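Local coordinates for uncharacterized protein (Klebsiella pneumoniae, PDB 2A2L) that is of unknown function but belongs to the HbpS-like (DUF336) family of haem-degrading proteins and may therefore bind or break down haem, at the interface of chains A and B and the interface of chains A and C. Numbering follows the deposited sequence. Chains: chain A/B/C, unknown.

Contact 1: the interface of chains A and B. Residues chain A 8-11; chain B 6-9.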
ATOM      1  N   GLN A   8      30.601  16.962   4.509  1.00 35.38           N
ATOM      2  CA  GLN A   8      31.291  15.673   4.563  1.00 35.28           C
ATOM      3  C   GLN A   8      30.742  14.819   5.695  1.00 35.16           C
ATOM      4  O   GLN A   8      30.658  15.274   6.834  1.00 35.21           O
ATOM      5  CB  GLN A   8      32.783  15.879   4.789  1.00 35.26           C
ATOM      6  CG  GLN A   8      33.569  16.051   3.522  1.00 35.33           C
ATOM      7  CD  GLN A   8      34.620  17.147   3.632  1.00 49.93           C
ATOM      8  OE1 GLN A   8      34.940  17.615   4.731  1.00 54.69           O
ATOM      9  NE2 GLN A   8      35.170  17.558   2.489  1.00 42.52           N
ATOM     10  N   VAL A   9      30.355  13.587   5.372  1.00 35.00           N
ATOM     11  CA  VAL A   9      29.806  12.648   6.359  1.00 34.83           C
ATOM     12  C   VAL A   9      30.367  11.246   6.182  1.00 34.71           C
ATOM     13  O   VAL A   9      30.723  10.825   5.072  1.00 34.69           O
ATOM     14  CB  VAL A   9      28.261  12.558   6.332  1.00 34.82           C
ATOM     15  CG1 VAL A   9      27.651  13.765   6.996  1.00 34.90           C
ATOM     16  CG2 VAL A   9      27.736  12.382   4.908  1.00 34.84           C
ATOM     17  N   GLN A  10      30.430  10.538   7.299  1.00 34.51           N
ATOM     18  CA  GLN A  10      30.854   9.159   7.343  1.00 34.34           C
ATOM     19  C   GLN A  10      29.676   8.175   7.298  1.00 34.19           C
ATOM     20  O   GLN A  10      28.681   8.348   7.988  1.00 34.11           O
ATOM     21  CB  GLN A  10      31.687   8.940   8.594  1.00 34.34           C
ATOM     22  CG  GLN A  10      32.801   7.947   8.397  1.00 34.46           C
ATOM     23  CD  GLN A  10      34.101   8.578   7.948  1.00 55.92           C
ATOM     24  OE1 GLN A  10      35.020   7.877   7.500  1.00 52.22           O
ATOM     25  NE2 GLN A  10      34.192   9.906   8.064  1.00 57.73           N
ATOM     26  N   THR A  11      29.814   7.158   6.452  1.00 34.00           N
ATOM     27  CA  THR A  11      28.874   6.057   6.358  1.00 33.82           C
ATOM     28  C   THR A  11      29.556   4.741   6.793  1.00 33.68           C
ATOM     29  O   THR A  11      30.743   4.534   6.545  1.00 33.68           O
ATOM     30  CB  THR A  11      28.242   5.978   4.923  1.00 33.85           C
ATOM     31  OG1 THR A  11      27.091   5.109   4.921  1.00 33.90           O
ATOM     32  CG2 THR A  11      29.251   5.518   3.866  1.00 33.87           C
TER
ATOM     33  N   SER B   6      34.599   2.493   7.878  1.00 35.92           N
ATOM     34  CA  SER B   6      33.826   3.610   7.334  1.00 35.76           C
ATOM     35  C   SER B   6      34.506   4.367   6.194  1.00 35.68           C
ATOM     36  O   SER B   6      35.672   4.759   6.298  1.00 35.65           O
ATOM     37  CB  SER B   6      33.351   4.553   8.437  1.00 35.75           C
ATOM     38  OG  SER B   6      34.426   5.137   9.127  1.00 35.61           O
ATOM     39  N   GLN B   7      33.773   4.539   5.096  1.00 35.55           N
ATOM     40  CA  GLN B   7      34.180   5.425   3.999  1.00 35.44           C
ATOM     41  C   GLN B   7      33.721   6.834   4.313  1.00 35.31           C
ATOM     42  O   GLN B   7      32.679   7.023   4.933  1.00 35.26           O
ATOM     43  CB  GLN B   7      33.571   4.971   2.668  1.00 35.44           C
ATOM     44  CG  GLN B   7      34.100   3.620   2.139  1.00 35.57           C
ATOM     45  CD  GLN B   7      33.145   2.907   1.161  1.00 35.55           C
ATOM     46  OE1 GLN B   7      33.591   2.178   0.265  1.00 40.33           O
ATOM     47  NE2 GLN B   7      31.832   3.109   1.338  1.00 50.67           N
ATOM     48  N   GLN B   8      34.517   7.815   3.897  1.00 35.19           N
ATOM     49  CA  GLN B   8      34.043   9.197   3.781  1.00 35.05           C
ATOM     50  C   GLN B   8      33.186   9.349   2.536  1.00 34.92           C
ATOM     51  O   GLN B   8      33.564   8.881   1.457  1.00 35.00           O
ATOM     52  CB  GLN B   8      35.214  10.173   3.717  1.00 35.04           C
ATOM     53  CG  GLN B   8      35.546  10.833   5.054  1.00 35.15           C
ATOM     54  CD  GLN B   8      35.695  12.357   4.955  1.00 44.84           C
ATOM     55  OE1 GLN B   8      35.482  13.073   5.935  1.00 34.64           O
ATOM     56  NE2 GLN B   8      36.052  12.855   3.766  1.00 40.88           N
ATOM     57  N   VAL B   9      32.025   9.983   2.682  1.00 34.71           N
ATOM     58  CA  VAL B   9      31.246  10.431   1.530  1.00 34.47           C
ATOM     59  C   VAL B   9      30.752  11.874   1.674  1.00 34.34           C
ATOM     60  O   VAL B   9      31.119  12.606   2.591  1.00 34.27           O
ATOM     61  CB  VAL B   9      30.040   9.472   1.181  1.00 34.53           C
ATOM     62  CG1 VAL B   9      30.510   8.049   0.942  1.00 34.54           C
ATOM     63  CG2 VAL B   9      28.940   9.493   2.247  1.00 34.40           C
TER

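Contact 2: the interface of chains A and C. Residues chain A 14, 18, 47-48; chain C 25, 50-52.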
ATOM      1  N   LEU A  14      29.851  -2.263   4.266  1.00 32.48           N
ATOM      2  CA  LEU A  14      29.558  -3.669   4.263  1.00 32.36           C
ATOM      3  C   LEU A  14      30.616  -4.459   5.054  1.00 32.29           C
ATOM      4  O   LEU A  14      30.285  -5.330   5.855  1.00 32.28           O
ATOM      5  CB  LEU A  14      29.465  -4.162   2.819  1.00 32.34           C
ATOM      6  CG  LEU A  14      29.283  -5.658   2.595  1.00 32.34           C
ATOM      7  CD1 LEU A  14      28.084  -6.167   3.376  1.00 38.55           C
ATOM      8  CD2 LEU A  14      29.118  -5.920   1.110  1.00 33.94           C
ATOM      9  N   GLN A  18      29.485  -6.836   7.929  1.00 31.19           N
ATOM     10  CA  GLN A  18      29.718  -8.270   7.836  1.00 31.13           C
ATOM     11  C   GLN A  18      30.332  -8.839   9.105  1.00 31.11           C
ATOM     12  O   GLN A  18      29.976  -9.930   9.537  1.00 31.16           O
ATOM     13  CB  GLN A  18      30.622  -8.571   6.659  1.00 31.07           C
ATOM     14  CG  GLN A  18      29.880  -8.829   5.395  1.00 30.97           C
ATOM     15  CD  GLN A  18      30.796  -8.752   4.207  1.00 20.97           C
ATOM     16  OE1 GLN A  18      31.893  -8.203   4.291  1.00 33.27           O
ATOM     17  NE2 GLN A  18      30.357  -9.295   3.085  1.00 11.24           N
ATOM     18  N   LEU A  47      22.240  -2.200   4.115  1.00 21.57           N
ATOM     19  CA  LEU A  47      23.513  -2.809   3.736  1.00 21.45           C
ATOM     20  C   LEU A  47      23.354  -4.307   3.869  1.00 21.40           C
ATOM     21  O   LEU A  47      23.574  -5.034   2.919  1.00 21.41           O
ATOM     22  CB  LEU A  47      24.651  -2.336   4.654  1.00 21.48           C
ATOM     23  CG  LEU A  47      25.209  -0.928   4.495  1.00 21.26           C
ATOM     24  CD1 LEU A  47      26.210  -0.613   5.619  1.00  6.38           C
ATOM     25  CD2 LEU A  47      25.863  -0.778   3.142  1.00 12.40           C
ATOM     26  N   LEU A  48      22.959  -4.763   5.054  1.00 21.31           N
ATOM     27  CA  LEU A  48      22.868  -6.189   5.340  1.00 21.24           C
ATOM     28  C   LEU A  48      21.562  -6.538   6.054  1.00 21.18           C
ATOM     29  O   LEU A  48      21.122  -5.801   6.937  1.00 21.09           O
ATOM     30  CB  LEU A  48      24.044  -6.625   6.199  1.00 21.25           C
ATOM     31  CG  LEU A  48      24.292  -8.128   6.321  1.00 21.29           C
ATOM     32  CD1 LEU A  48      25.778  -8.374   6.178  1.00 24.99           C
ATOM     33  CD2 LEU A  48      23.809  -8.639   7.667  1.00 25.67           C
TER
ATOM     34  N   GLU C  25      30.509 -11.475  -3.896  1.00 28.40           N
ATOM     35  CA  GLU C  25      31.283 -10.258  -3.633  1.00 28.49           C
ATOM     36  C   GLU C  25      32.687 -10.313  -4.264  1.00 28.49           C
ATOM     37  O   GLU C  25      33.311  -9.267  -4.525  1.00 28.44           O
ATOM     38  CB  GLU C  25      31.391 -10.011  -2.132  1.00 28.43           C
ATOM     39  CG  GLU C  25      31.958  -8.633  -1.763  1.00 28.53           C
ATOM     40  CD  GLU C  25      31.924  -8.355  -0.266  1.00 28.76           C
ATOM     41  OE1 GLU C  25      31.453  -9.249   0.494  1.00 55.44           O
ATOM     42  OE2 GLU C  25      32.354  -7.245   0.147  1.00 28.86           O
ATOM     43  N   GLN C  50      22.610  -8.581   1.133  1.00 21.24           N
ATOM     44  CA  GLN C  50      23.844  -7.868   1.304  1.00 21.53           C
ATOM     45  C   GLN C  50      23.964  -6.846   0.173  1.00 21.63           C
ATOM     46  O   GLN C  50      23.716  -7.186  -0.985  1.00 21.69           O
ATOM     47  CB  GLN C  50      24.980  -8.877   1.255  1.00 21.46           C
ATOM     48  CG  GLN C  50      26.204  -8.374   1.940  1.00 21.80           C
ATOM     49  CD  GLN C  50      27.343  -9.343   1.858  1.00 43.22           C
ATOM     50  OE1 GLN C  50      27.427 -10.285   2.656  1.00 42.74           O
ATOM     51  NE2 GLN C  50      28.242  -9.127   0.887  1.00 48.82           N
ATOM     52  N   ARG C  51      24.296  -5.592   0.486  1.00 21.84           N
ATOM     53  CA  ARG C  51      24.675  -4.640  -0.581  1.00 22.02           C
ATOM     54  C   ARG C  51      26.107  -4.172  -0.427  1.00 22.19           C
ATOM     55  O   ARG C  51      26.497  -3.727   0.654  1.00 22.24           O
ATOM     56  CB  ARG C  51      23.732  -3.437  -0.640  1.00 22.02           C
ATOM     57  CG  ARG C  51      24.264  -2.305  -1.499  1.00 21.81           C
ATOM     58  CD  ARG C  51      23.245  -1.241  -1.816  1.00  6.58           C
ATOM     59  NE  ARG C  51      22.918  -0.516  -0.605  1.00 32.90           N
ATOM     60  CZ  ARG C  51      23.609   0.507  -0.103  1.00 27.45           C
ATOM     61  NH1 ARG C  51      24.686   0.996  -0.721  1.00 18.14           N
ATOM     62  NH2 ARG C  51      23.205   1.036   1.044  1.00 16.99           N
ATOM     63  N   MET C  52      26.891  -4.273  -1.500  1.00 22.40           N
ATOM     64  CA  MET C  52      28.210  -3.637  -1.555  1.00 22.59           C
ATOM     65  C   MET C  52      28.076  -2.121  -1.552  1.00 22.73           C
ATOM     66  O   MET C  52      27.113  -1.581  -2.094  1.00 22.75           O
ATOM     67  CB  MET C  52      28.953  -4.062  -2.826  1.00 22.64           C
ATOM     68  CG  MET C  52      29.472  -5.494  -2.812  1.00 22.66           C
ATOM     69  SD  MET C  52      30.121  -5.925  -4.430  1.00 22.43           S
ATOM     70  CE  MET C  52      29.292  -7.432  -4.627  1.00  2.00           C
TER

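Contact 3: the interface of chains A and B. Residues chain A 4-7; chain B 11-13, 15.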
ATOM      1  N   ASN A   4      28.494  26.697   2.718  1.00 37.05           N
ATOM      2  CA  ASN A   4      28.626  25.265   2.510  1.00 36.89           C
ATOM      3  C   ASN A   4      27.577  24.785   1.527  1.00 36.75           C
ATOM      4  O   ASN A   4      26.381  24.930   1.754  1.00 36.71           O
ATOM      5  CB  ASN A   4      28.528  24.506   3.842  1.00 36.90           C
ATOM      6  CG  ASN A   4      29.714  23.587   4.073  1.00 36.96           C
ATOM      7  OD1 ASN A   4      30.498  23.326   3.153  1.00 52.77           O
ATOM      8  ND2 ASN A   4      29.852  23.086   5.300  1.00 46.51           N
ATOM      9  N   LYS A   5      28.045  24.246   0.411  1.00 36.59           N
ATOM     10  CA  LYS A   5      27.157  23.762  -0.616  1.00 36.41           C
ATOM     11  C   LYS A   5      27.086  22.250  -0.586  1.00 36.30           C
ATOM     12  O   LYS A   5      26.115  21.652  -1.054  1.00 36.26           O
ATOM     13  CB  LYS A   5      27.529  24.326  -1.994  1.00 36.46           C
ATOM     14  CG  LYS A   5      28.737  23.748  -2.706  1.00 36.36           C
ATOM     15  CD  LYS A   5      28.708  24.219  -4.174  1.00 36.51           C
ATOM     16  CE  LYS A   5      29.983  23.895  -4.952  1.00 44.81           C
ATOM     17  NZ  LYS A   5      29.849  24.213  -6.411  1.00 39.75           N
ATOM     18  N   SER A   6      28.110  21.643   0.007  1.00 36.14           N
ATOM     19  CA  SER A   6      28.051  20.247   0.406  1.00 35.99           C
ATOM     20  C   SER A   6      28.780  19.990   1.738  1.00 35.92           C
ATOM     21  O   SER A   6      29.714  20.719   2.089  1.00 35.93           O
ATOM     22  CB  SER A   6      28.539  19.344  -0.733  1.00 35.97           C
ATOM     23  OG  SER A   6      29.882  18.978  -0.580  1.00 35.92           O
ATOM     24  N   GLN A   7      28.336  18.977   2.483  1.00 35.76           N
ATOM     25  CA  GLN A   7      28.981  18.590   3.733  1.00 35.63           C
ATOM     26  C   GLN A   7      29.612  17.204   3.650  1.00 35.54           C
ATOM     27  O   GLN A   7      29.194  16.367   2.844  1.00 35.53           O
ATOM     28  CB  GLN A   7      27.980  18.615   4.886  1.00 35.65           C
ATOM     29  CG  GLN A   7      28.319  19.623   5.969  1.00 35.72           C
ATOM     30  CD  GLN A   7      27.166  19.854   6.941  1.00 53.60           C
ATOM     31  OE1 GLN A   7      27.275  19.534   8.124  1.00 62.32           O
ATOM     32  NE2 GLN A   7      26.058  20.417   6.446  1.00 54.07           N
TER
ATOM     33  N   THR B  11      27.529  14.850   0.595  1.00 33.52           N
ATOM     34  CA  THR B  11      26.114  15.031   0.363  1.00 33.30           C
ATOM     35  C   THR B  11      25.870  16.507   0.117  1.00 33.16           C
ATOM     36  O   THR B  11      26.509  17.357   0.735  1.00 33.11           O
ATOM     37  CB  THR B  11      25.271  14.478   1.556  1.00 33.33           C
ATOM     38  OG1 THR B  11      23.873  14.550   1.243  1.00 33.42           O
ATOM     39  CG2 THR B  11      25.561  15.220   2.864  1.00 33.23           C
ATOM     40  N   ILE B  12      24.969  16.796  -0.813  1.00 32.97           N
ATOM     41  CA  ILE B  12      24.402  18.131  -0.998  1.00 32.81           C
ATOM     42  C   ILE B  12      23.722  18.650   0.285  1.00 32.70           C
ATOM     43  O   ILE B  12      23.300  17.872   1.130  1.00 32.70           O
ATOM     44  CB  ILE B  12      23.429  18.123  -2.226  1.00 32.84           C
ATOM     45  CG1 ILE B  12      23.076  19.525  -2.711  1.00 32.82           C
ATOM     46  CG2 ILE B  12      22.215  17.201  -2.021  1.00 32.80           C
ATOM     47  CD1 ILE B  12      22.780  19.540  -4.195  1.00 24.86           C
ATOM     48  N   THR B  13      23.656  19.966   0.437  1.00 32.53           N
ATOM     49  CA  THR B  13      23.069  20.581   1.615  1.00 32.35           C
ATOM     50  C   THR B  13      21.669  21.095   1.266  1.00 32.24           C
ATOM     51  O   THR B  13      21.313  21.173   0.096  1.00 32.21           O
ATOM     52  CB  THR B  13      23.948  21.751   2.120  1.00 32.41           C
ATOM     53  OG1 THR B  13      24.400  22.520   0.995  1.00 32.48           O
ATOM     54  CG2 THR B  13      25.155  21.229   2.885  1.00 32.15           C
ATOM     55  N   ALA B  15      20.912  24.326   1.888  1.00 31.78           N
ATOM     56  CA  ALA B  15      21.250  25.615   1.276  1.00 31.71           C
ATOM     57  C   ALA B  15      21.449  25.558  -0.241  1.00 31.66           C
ATOM     58  O   ALA B  15      20.917  26.398  -0.960  1.00 31.68           O
ATOM     59  CB  ALA B  15      22.438  26.276   1.966  1.00 31.72           C
TER

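Contact 1: the interface of chains A and B
Strand 6-12 of chain A and the same strand of chain B pair edge to edge as an antiparallel ribbon, and A:Val9 faces B:Val9 at the two-fold axis. The two valines exchange a pair of backbone hydrogen bonds: B:Val9 N gives to A:Val9 O at 2.8 Å, and A:Val9 N to B:Val9 O at 3.0 Å. The second bond is the more tilted, its N-H arriving 37° out of the carbonyl plane. Two residues along, A:Thr11 N reaches B:Gln7 O at 3.2 Å, while the return bond from B:Gln7 N to A:Thr11 O is weak. Side chains alternate across the ribbon. On one side CG2 of A:Val9 and CG2 of B:Val9 meet at 4.1 Å, and CG1 of B:Val9 lies as far from CG2 of A:Thr11, a small apolar strip. On the other side A:Gln10 bends at chi2, which folds its amide back across the partner strand. There NE2 of A:Gln10, the amide nitrogen, lies 3.4 Å from CG of B:Gln8, the amide planes turned well away from each other. The aliphatic part of A:Gln10 also covers B:Ser6, with CG against the serine CB. B:Ser6 holds its hydroxyl between its own backbone N and carbonyl carbon (chi1 62°), turned toward this glutamine, and OG donates to the amide oxygen OE1 of A:Gln10 at 3.2 Å, tilted 29° from the carbonyl plane.

Contact 2: the interface of chains A and C
A:Gln18 reaches chain C through its side-chain amide nitrogen, which gives two hydrogen bonds. One goes from NE2 of A:Gln18 to the carboxylate oxygen OE1 of C:Glu25 at 2.8 Å, lying in the glutamine's amide plane and meeting the syn lone pair. The other, from NE2 of A:Gln18 to OE1 of C:Gln50 at 3.1 Å, has poorer acceptor geometry: the donor lies over that amide, 50° above the carbonyl plane, the two amides standing 83° apart. The first is the better formed, and the pair probably sets the rotation of the A:Gln18 amide. A weak bond from NE2 of C:Gln50 to the same carboxylate oxygen ties the acceptors to each other.

Backbone pairing adds a short bond, C:Arg51 N to A:Leu47 O at 2.6 Å, in the carbonyl plane, beside the antiparallel bridge of A:Leu48 with C:Gln50.

Apolar contact centres on A:Leu14, which crosses C:Gln50 at about a right angle. With CG anti to the backbone N (chi1 175°), CD1 of A:Leu14 presses on CG of C:Gln50 at 3.2 Å. CD2 of A:Leu47 rests over one face of the C:Arg51 guanidinium, toward the rim.

In the fold, the start of helix 14-30 and strand 46-51 of chain A meet the later part of that helix, at C:Glu25, and strand 48-51 of chain C.

Contact 3: the interface of chains A and B
A:Gln7 and B:Thr11 pair antiparallel through two backbone hydrogen bonds, A:Gln7 N to B:Thr11 O at 3.0 Å and B:Thr11 N to A:Gln7 O at 3.2 Å, and A:Ser6 bridges to B:Ile12 next along. CB of A:Ser6 lies close to the carbonyl oxygen of B:Thr11. Past this pair the ladder runs out, and B:Thr13 takes over with its side chain. The hydroxyl OG1 of B:Thr13 donates to A:Lys5 O at 2.8 Å and, sharing its one hydrogen, can also reach A:Asn4 O at 3.2 Å. Neither approach is head-on: the hydroxyl stands 70° out of the A:Lys5 carbonyl plane and is tilted 35° from that of A:Asn4. The threonine's backbone N adds a weak bond to A:Lys5 O, so this oxygen is approached by both the main chain and the hydroxyl of one residue. OG1 stands between the threonine's backbone N and carbonyl carbon (chi1 42°), which turns it toward the two carbonyls and sends the methyl CG2 the other way along chain A. There CG2 of B:Thr13 lies 3.9 Å from CA of A:Ser6. The same CG2 of B:Thr13 is 3.8 Å from the amide nitrogen NE2 of A:Gln7, whose extended side chain crosses the threonine at about a right angle. In the fold, B:Thr13 is the loop residue between strand 6-12 and helix 14-30, so the N-terminal stretch of chain A is held where chain B turns from strand into helix.

Contacts 1 and 3 are stretches of one A-B ribbon: both use strand 6-12 of each chain, and their C-alpha centres lie about 14 Å apart. Contact 1 runs from the two-fold axis to one side and contact 3 continues on the other; A:Thr11 with B:Gln7 in contact 1 is the symmetry twin of A:Gln7 with B:Thr11 in contact 3. Contact 2 joins chain A to a different copy, its C-alpha centre about 16 Å from that of contact 1 and about 27 Å from that of contact 3. Helix 14-30 follows the ribbon strand after one residue, so one short segment serves two kinds of two-fold interface. Such pairings could build the deposited eight-chain assembly.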